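Local coordinates for CBS domain-containing protein (Pyrococcus horikoshii, PDB 2YZI) that is of unknown function but carries two CBS domains, modules that in related proteins often bind adenine nucleotides and regulate a partner domain or enzyme, at residues S40-N45 with V51-K56; N81-N86 with A99-K104; H105-I108 with K113-G116. All coordinates share one frame; numbering follows the deposited sequence.

Contact 1. Residues S40-N45 with V51-K56; sequences SLVVIN and VGFFTK
Leu41 and Phe54 exchange both backbone hydrogen bonds of an antiparallel pair, and the strands 40-44 and 51-55 run at 164°; their axes come within 4.3 Å. At the other end Val43 O accepts two donors. Val51 N lies 2.7 Å from Val43 O and Gly52 N lies 3.3 Å from it. Val51 and Gly52 thus both face Val43, a classic beta bulge.

The side chains divide between two faces. On one, Leu41 and Phe54 run alongside each other in the same direction. Leu41 CB sits over a face of the Phe54 ring, toward its rim, and Leu41 CD1 reaches Phe54 CZ at 3.6 Å. Val43 CG2 meets the edge of the same ring, 3.9 Å from Phe54 CE2. Ala29 of helix 26-35 also covers Phe54.

On the other face, Phe53 has CG anti to the backbone N (chi1 177°), which turns the CD1-CE1 side of its ring toward Val42 and Ser40. Val42 CG1 touches the ring edge in plane, 3.7 Å from Phe53 CD1. Ser40 CB packs 3.7 Å from Phe53 CZ. Leu107 packs on this ring, and Leu82 comes closest at Phe53 CB. With an alanine here the ring is gone, which would probably open a gap beside Ser40, Val42 and Leu107.

Thr55 then caps the helix that follows, its side chain bonding a backbone N. Asn45 OD1 holds the turn through Asp47 N and Asn49 N. This is the beta hairpin of a CBS domain, with one face against its own helix and the other toward the second CBS domain.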
loop_
_atom_site.group_PDB
_atom_site.type_symbol
_atom_site.label_atom_id
_atom_site.label_comp_id
_atom_site.label_asym_id
_atom_site.label_seq_id
_atom_site.Cartn_x
_atom_site.Cartn_y
_atom_site.Cartn_z
ATOM N N SER B 40 6.057 5.129 2.029
ATOM C CA SER B 40 6.906 6.008 1.247
ATOM C C SER B 40 7.813 6.868 2.103
ATOM O O SER B 40 7.673 6.932 3.318
ATOM C CB SER B 40 6.045 6.916 0.350
ATOM O OG SER B 40 5.191 7.750 1.116
ATOM N N LEU B 41 8.741 7.534 1.438
ATOM C CA LEU B 41 9.695 8.410 2.090
ATOM C C LEU B 41 10.104 9.516 1.127
ATOM O O LEU B 41 10.191 9.295 -0.080
ATOM C CB LEU B 41 10.949 7.622 2.488
ATOM C CG LEU B 41 10.874 6.540 3.574
ATOM C CD1 LEU B 41 12.199 5.803 3.630
ATOM C CD2 LEU B 41 10.567 7.176 4.929
ATOM N N VAL B 42 10.325 10.710 1.667
ATOM C CA VAL B 42 10.812 11.825 0.872
ATOM C C VAL B 42 12.297 11.839 1.193
ATOM O O VAL B 42 12.710 11.336 2.235
ATOM C CB VAL B 42 10.208 13.174 1.308
ATOM C CG1 VAL B 42 8.745 13.249 0.904
ATOM C CG2 VAL B 42 10.362 13.348 2.818
ATOM N N VAL B 43 13.098 12.400 0.302
ATOM C CA VAL B 43 14.538 12.485 0.504
ATOM C C VAL B 43 14.905 13.958 0.627
ATOM O O VAL B 43 14.531 14.766 -0.223
ATOM C CB VAL B 43 15.296 11.871 -0.679
ATOM C CG1 VAL B 43 16.807 11.879 -0.397
ATOM C CG2 VAL B 43 14.783 10.457 -0.934
ATOM N N ILE B 44 15.641 14.302 1.681
ATOM C CA ILE B 44 16.018 15.691 1.932
ATOM C C ILE B 44 17.521 15.936 1.838
ATOM O O ILE B 44 18.311 15.150 2.357
ATOM C CB ILE B 44 15.523 16.119 3.331
ATOM C CG1 ILE B 44 13.996 16.137 3.355
ATOM C CG2 ILE B 44 16.057 17.474 3.699
ATOM C CD1 ILE B 44 13.372 14.770 3.271
ATOM N N ASN B 45 17.918 17.013 1.167
ATOM C CA ASN B 45 19.344 17.334 1.053
ATOM C C ASN B 45 19.830 18.026 2.335
ATOM O O ASN B 45 19.040 18.275 3.245
ATOM C CB ASN B 45 19.624 18.233 -0.160
ATOM C CG ASN B 45 18.936 19.582 -0.065
ATOM O OD1 ASN B 45 18.808 20.153 1.015
ATOM N ND2 ASN B 45 18.504 20.105 -1.207
ATOM N N VAL B 51 14.487 16.622 -2.197
ATOM C CA VAL B 51 15.191 16.387 -3.440
ATOM C C VAL B 51 14.656 15.142 -4.112
ATOM O O VAL B 51 14.956 14.883 -5.268
ATOM C CB VAL B 51 16.692 16.202 -3.192
ATOM C CG1 VAL B 51 17.329 17.540 -2.804
ATOM C CG2 VAL B 51 16.903 15.183 -2.084
ATOM N N GLY B 52 13.859 14.368 -3.387
ATOM C CA GLY B 52 13.322 13.157 -3.967
ATOM C C GLY B 52 12.162 12.540 -3.216
ATOM O O GLY B 52 11.729 13.050 -2.190
ATOM N N PHE B 53 11.683 11.415 -3.731
ATOM C CA PHE B 53 10.552 10.708 -3.152
ATOM C C PHE B 53 10.548 9.288 -3.709
ATOM O O PHE B 53 10.931 9.071 -4.871
ATOM C CB PHE B 53 9.257 11.409 -3.570
ATOM C CG PHE B 53 8.009 10.735 -3.085
ATOM C CD1 PHE B 53 7.514 10.990 -1.807
ATOM C CD2 PHE B 53 7.303 9.862 -3.920
ATOM C CE1 PHE B 53 6.337 10.393 -1.370
ATOM C CE2 PHE B 53 6.126 9.263 -3.492
ATOM C CZ PHE B 53 5.642 9.529 -2.213
ATOM N N PHE B 54 10.117 8.328 -2.896
ATOM C CA PHE B 54 10.051 6.942 -3.346
ATOM C C PHE B 54 9.174 6.064 -2.449
ATOM O O PHE B 54 9.003 6.319 -1.254
ATOM C CB PHE B 54 11.464 6.351 -3.483
ATOM C CG PHE B 54 12.148 6.079 -2.171
ATOM C CD1 PHE B 54 11.882 4.909 -1.462
ATOM C CD2 PHE B 54 13.082 6.985 -1.656
ATOM C CE1 PHE B 54 12.540 4.641 -0.259
ATOM C CE2 PHE B 54 13.747 6.728 -0.453
ATOM C CZ PHE B 54 13.479 5.556 0.248
ATOM N N THR B 55 8.614 5.024 -3.053
ATOM C CA THR B 55 7.728 4.103 -2.350
ATOM C C THR B 55 8.349 2.730 -2.200
ATOM O O THR B 55 9.472 2.493 -2.631
ATOM C CB THR B 55 6.407 3.926 -3.109
ATOM O OG1 THR B 55 6.665 3.266 -4.353
ATOM C CG2 THR B 55 5.757 5.273 -3.372
ATOM N N LYS B 56 7.604 1.831 -1.568
ATOM C CA LYS B 56 8.049 0.462 -1.374
ATOM C C LYS B 56 8.030 -0.194 -2.750
ATOM O O LYS B 56 8.886 -1.015 -3.085
ATOM C CB LYS B 56 7.098 -0.268 -0.421
ATOM C CG LYS B 56 7.211 0.164 1.040
ATOM C CD LYS B 56 6.224 -0.593 1.927
ATOM C CE LYS B 56 6.372 -0.210 3.403
ATOM N NZ LYS B 56 5.383 -0.893 4.300
#

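Contact 2. Residues N81-N86 with A99-K104; sequences NLITAN and AEHRIK
Ile83 is the one residue of 81-86 that touches 99-104, through His101 and Ile103. Its CG2 methyl stands over the centre of the His101 ring. The distance from Ile83 CG2 to the ring centroid is 4.3 Å, only 9° off the ring normal, so this is a CH-pi contact on the face. A second methyl, Ile83 CD1, comes to the ND1 and CE1 side of the ring, 4.1 Å from His101 CE1. The two side chains approach at a slant. Ile83 CG2 also meets the end of Ile103, with Ile103 CD1 at 3.9 Å. One methyl therefore serves both partners.

Torsions explain the fit. Ile83 CG2 lies opposite the backbone N, while CG1 stands beside that N (chi1 -67°), and the two branches spread across the imidazole. The contact is apolar, with no bond between the segments. It is small and lies near the surface; His101 is largely open to solvent.

The helix end sets where His101 and Ile103 stand. Arg102, with positive phi, is the C-prime residue of a Schellman motif. Ile103 N bonds back to Met98 O, and Arg102 N to Ala99 O in a weak bond. This reversal brings His101 and Ile103 to the same partner. Ile103 also packs on Met98 of the helix.

Beyond Ile83, the chain enters strand 84-86. Ala85 pairs by backbone bonds with Leu107 and Glu109 of strand 105-110, and its side chain touches Val94 of helix 91-101. Thr84 O accepts Lys97 NZ of that helix. The contact thus lies at the margin of the beta-alpha-beta unit formed by strand 84-86, helix 91-101 and strand 105-110.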
loop_
_atom_site.group_PDB
_atom_site.type_symbol
_atom_site.label_atom_id
_atom_site.label_comp_id
_atom_site.label_asym_id
_atom_site.label_seq_id
_atom_site.Cartn_x
_atom_site.Cartn_y
_atom_site.Cartn_z
ATOM N N ASN B 81 10.553 14.316 -8.857
ATOM C CA ASN B 81 9.490 15.296 -9.042
ATOM C C ASN B 81 8.362 14.742 -8.197
ATOM O O ASN B 81 8.234 13.528 -8.062
ATOM C CB ASN B 81 9.066 15.450 -10.506
ATOM C CG ASN B 81 8.685 14.149 -11.146
ATOM O OD1 ASN B 81 9.546 13.390 -11.580
ATOM N ND2 ASN B 81 7.390 13.874 -11.201
ATOM N N LEU B 82 7.558 15.619 -7.611
ATOM C CA LEU B 82 6.479 15.175 -6.747
ATOM C C LEU B 82 5.086 15.378 -7.316
ATOM O O LEU B 82 4.839 16.306 -8.077
ATOM C CB LEU B 82 6.573 15.909 -5.415
ATOM C CG LEU B 82 7.977 15.989 -4.820
ATOM C CD1 LEU B 82 8.001 17.002 -3.678
ATOM C CD2 LEU B 82 8.412 14.610 -4.350
ATOM N N ILE B 83 4.176 14.489 -6.935
ATOM C CA ILE B 83 2.784 14.587 -7.348
ATOM C C ILE B 83 2.103 15.016 -6.066
ATOM O O ILE B 83 2.136 14.300 -5.058
ATOM C CB ILE B 83 2.222 13.241 -7.824
ATOM C CG1 ILE B 83 2.922 12.834 -9.119
ATOM C CG2 ILE B 83 0.718 13.346 -8.039
ATOM C CD1 ILE B 83 2.787 13.874 -10.248
ATOM N N THR B 84 1.490 16.191 -6.113
ATOM C CA THR B 84 0.862 16.757 -4.940
ATOM C C THR B 84 -0.577 17.172 -5.115
ATOM O O THR B 84 -1.153 17.088 -6.195
ATOM C CB THR B 84 1.629 18.000 -4.488
ATOM O OG1 THR B 84 1.514 19.002 -5.502
ATOM C CG2 THR B 84 3.102 17.680 -4.272
ATOM N N ALA B 85 -1.136 17.638 -4.012
ATOM C CA ALA B 85 -2.495 18.115 -3.953
ATOM C C ALA B 85 -2.440 19.243 -2.944
ATOM O O ALA B 85 -1.672 19.190 -1.990
ATOM C CB ALA B 85 -3.421 17.012 -3.465
ATOM N N ASN B 86 -3.249 20.265 -3.146
ATOM C CA ASN B 86 -3.268 21.389 -2.234
ATOM C C ASN B 86 -4.122 21.084 -0.990
ATOM O O ASN B 86 -5.085 20.317 -1.059
ATOM C CB ASN B 86 -3.796 22.602 -2.982
ATOM C CG ASN B 86 -3.772 23.843 -2.153
ATOM O OD1 ASN B 86 -4.733 24.150 -1.439
ATOM N ND2 ASN B 86 -2.662 24.572 -2.225
ATOM N N ALA B 99 -5.985 8.110 -8.406
ATOM C CA ALA B 99 -6.420 7.011 -9.260
ATOM C C ALA B 99 -5.825 7.178 -10.649
ATOM O O ALA B 99 -5.268 6.240 -11.212
ATOM C CB ALA B 99 -7.945 6.970 -9.337
ATOM N N GLU B 100 -5.930 8.387 -11.187
ATOM C CA GLU B 100 -5.403 8.668 -12.512
ATOM C C GLU B 100 -3.888 8.461 -12.567
ATOM O O GLU B 100 -3.371 7.950 -13.550
ATOM C CB GLU B 100 -5.775 10.095 -12.922
ATOM C CG GLU B 100 -7.272 10.356 -12.826
ATOM C CD GLU B 100 -7.688 11.745 -13.288
ATOM O OE1 GLU B 100 -6.950 12.719 -13.026
ATOM O OE2 GLU B 100 -8.769 11.861 -13.900
ATOM N N HIS B 101 -3.187 8.833 -11.498
ATOM C CA HIS B 101 -1.732 8.686 -11.420
ATOM C C HIS B 101 -1.290 7.313 -10.888
ATOM O O HIS B 101 -0.105 6.975 -10.912
ATOM C CB HIS B 101 -1.150 9.795 -10.538
ATOM C CG HIS B 101 -1.166 11.150 -11.178
ATOM N ND1 HIS B 101 -0.167 11.587 -12.021
ATOM C CD2 HIS B 101 -2.078 12.147 -11.128
ATOM C CE1 HIS B 101 -0.464 12.794 -12.463
ATOM N NE2 HIS B 101 -1.619 13.157 -11.937
ATOM N N ARG B 102 -2.251 6.526 -10.416
ATOM C CA ARG B 102 -1.962 5.203 -9.881
ATOM C C ARG B 102 -1.035 5.258 -8.668
ATOM O O ARG B 102 -0.065 4.517 -8.604
ATOM C CB ARG B 102 -1.307 4.318 -10.947
ATOM C CG ARG B 102 -2.201 3.852 -12.090
ATOM C CD ARG B 102 -1.396 2.885 -12.945
ATOM N NE ARG B 102 -2.112 2.363 -14.103
ATOM C CZ ARG B 102 -1.559 1.553 -15.004
ATOM N NH1 ARG B 102 -0.289 1.177 -14.872
ATOM N NH2 ARG B 102 -2.266 1.128 -16.043
ATOM N N ILE B 103 -1.322 6.127 -7.708
ATOM C CA ILE B 103 -0.465 6.212 -6.534
ATOM C C ILE B 103 -1.197 5.886 -5.238
ATOM O O ILE B 103 -2.419 6.016 -5.147
ATOM C CB ILE B 103 0.183 7.603 -6.413
ATOM C CG1 ILE B 103 -0.897 8.684 -6.420
ATOM C CG2 ILE B 103 1.182 7.813 -7.549
ATOM C CD1 ILE B 103 -0.350 10.082 -6.195
ATOM N N LYS B 104 -0.437 5.451 -4.239
ATOM C CA LYS B 104 -0.995 5.089 -2.940
ATOM C C LYS B 104 -0.695 6.157 -1.898
ATOM O O LYS B 104 -1.188 6.095 -0.770
ATOM C CB LYS B 104 -0.409 3.757 -2.470
ATOM C CG LYS B 104 -0.753 2.572 -3.344
ATOM C CD LYS B 104 -0.254 1.277 -2.717
ATOM C CE LYS B 104 -0.811 0.063 -3.437
ATOM N NZ LYS B 104 -0.450 -1.198 -2.731
#

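Contact 3. Residues H105-I108 with K113-G116; sequences HILI and KIVG
Leu107 and Ile114 meet at a slant, whereas Ile108 and Val115 cross at about a right angle. In the first pair, Leu107 CD2 touches the Ile114 CG2 branch at 3.7 Å, and Leu107 CB lies close to the same methyl. With Ile114 CG1 beside the backbone N (chi1 -50°), the CG2 methyl is left on the far side from N, where it meets Leu107. The second pair is looser: Ile108 CG2 and Val115 CG2 are 4.2 Å apart. Ile108 CB and CG1 lie instead along the carbonyl of Gly116, which has no side chain to oppose them.

The backbones are joined at Ile108. Ile108 N bonds Gly116 O at 2.8 Å, with the donor well above the carbonyl plane. Val115 N bonds Ile108 O, also at 2.8 Å. Ile114 CA adds a CA-H...O contact to that oxygen. The strand segments run at 118°, a strong departure from antiparallel.

Leu107 also packs on Val42, and Ile108 on Phe118 and Val87. The chemistry is therefore that of a hairpin in the second CBS domain: two backbone bonds fix the register of Ile108 and Gly116, and the side chains add apolar contact, so pairing here rests on the main chain.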
loop_
_atom_site.group_PDB
_atom_site.type_symbol
_atom_site.label_atom_id
_atom_site.label_comp_id
_atom_site.label_asym_id
_atom_site.label_seq_id
_atom_site.Cartn_x
_atom_site.Cartn_y
_atom_site.Cartn_z
ATOM N N HIS B 105 0.130 7.127 -2.282
ATOM C CA HIS B 105 0.511 8.215 -1.389
ATOM C C HIS B 105 0.600 9.491 -2.211
ATOM O O HIS B 105 1.099 9.470 -3.331
ATOM C CB HIS B 105 1.885 7.950 -0.750
ATOM C CG HIS B 105 2.263 6.502 -0.687
ATOM N ND1 HIS B 105 2.471 5.735 -1.814
ATOM C CD2 HIS B 105 2.471 5.679 0.368
ATOM C CE1 HIS B 105 2.788 4.505 -1.456
ATOM N NE2 HIS B 105 2.795 4.443 -0.137
ATOM N N ILE B 106 0.118 10.597 -1.660
ATOM C CA ILE B 106 0.187 11.876 -2.361
ATOM C C ILE B 106 0.580 12.982 -1.383
ATOM O O ILE B 106 -0.060 13.171 -0.349
ATOM C CB ILE B 106 -1.164 12.218 -3.052
ATOM C CG1 ILE B 106 -0.987 13.442 -3.948
ATOM C CG2 ILE B 106 -2.255 12.446 -2.010
ATOM C CD1 ILE B 106 -2.152 13.709 -4.887
ATOM N N LEU B 107 1.656 13.697 -1.705
ATOM C CA LEU B 107 2.138 14.776 -0.844
ATOM C C LEU B 107 1.174 15.958 -0.848
ATOM O O LEU B 107 0.590 16.289 -1.879
ATOM C CB LEU B 107 3.538 15.229 -1.287
ATOM C CG LEU B 107 4.666 14.219 -1.037
ATOM C CD1 LEU B 107 5.965 14.679 -1.657
ATOM C CD2 LEU B 107 4.836 14.040 0.454
ATOM N N ILE B 108 0.990 16.580 0.312
ATOM C CA ILE B 108 0.097 17.719 0.412
ATOM C C ILE B 108 0.907 19.006 0.428
ATOM O O ILE B 108 1.926 19.127 1.110
ATOM C CB ILE B 108 -0.790 17.640 1.666
ATOM C CG1 ILE B 108 -1.518 16.281 1.716
ATOM C CG2 ILE B 108 -1.806 18.776 1.650
ATOM C CD1 ILE B 108 -2.387 15.974 0.498
ATOM N N LYS B 113 5.039 24.725 -0.134
ATOM C CA LYS B 113 5.754 23.764 0.692
ATOM C C LYS B 113 4.958 22.488 0.973
ATOM O O LYS B 113 3.729 22.493 0.963
ATOM C CB LYS B 113 6.158 24.418 2.015
ATOM C CG LYS B 113 7.167 25.555 1.874
ATOM C CD LYS B 113 7.473 26.188 3.225
ATOM C CE LYS B 113 8.290 27.481 3.100
ATOM N NZ LYS B 113 8.522 28.130 4.440
ATOM N N ILE B 114 5.663 21.391 1.219
ATOM C CA ILE B 114 5.003 20.128 1.524
ATOM C C ILE B 114 4.681 20.169 3.020
ATOM O O ILE B 114 5.579 20.334 3.846
ATOM C CB ILE B 114 5.927 18.919 1.189
ATOM C CG1 ILE B 114 6.488 19.076 -0.230
ATOM C CG2 ILE B 114 5.144 17.611 1.276
ATOM C CD1 ILE B 114 5.423 19.194 -1.304
ATOM N N VAL B 115 3.406 20.044 3.366
ATOM C CA VAL B 115 2.994 20.110 4.765
ATOM C C VAL B 115 2.454 18.818 5.342
ATOM O O VAL B 115 2.256 18.705 6.546
ATOM C CB VAL B 115 1.928 21.196 4.978
ATOM C CG1 VAL B 115 2.555 22.554 4.850
ATOM C CG2 VAL B 115 0.801 21.027 3.971
ATOM N N GLY B 116 2.216 17.846 4.479
ATOM C CA GLY B 116 1.705 16.577 4.940
ATOM C C GLY B 116 1.634 15.603 3.790
ATOM O O GLY B 116 2.190 15.852 2.722
#

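Contacts 1 and 3 are the hairpins of the two CBS domains, each partly buried and tied by backbone bonds. Contact 1 has aromatic rings and a bulge; contact 3 is purely aliphatic on its side chains. Contact 2 differs: it is a surface contact of side chains alone, at the end of helix 91-101. It shares a sheet with contact 3, where Ala85 N lies 3.1 Å from Leu107 O, a probable hydrogen bond. The two domains meet largely by packing, with Phe53 and Thr79 also hydrogen-bonded. His105 packs on Ser40 and Thr55.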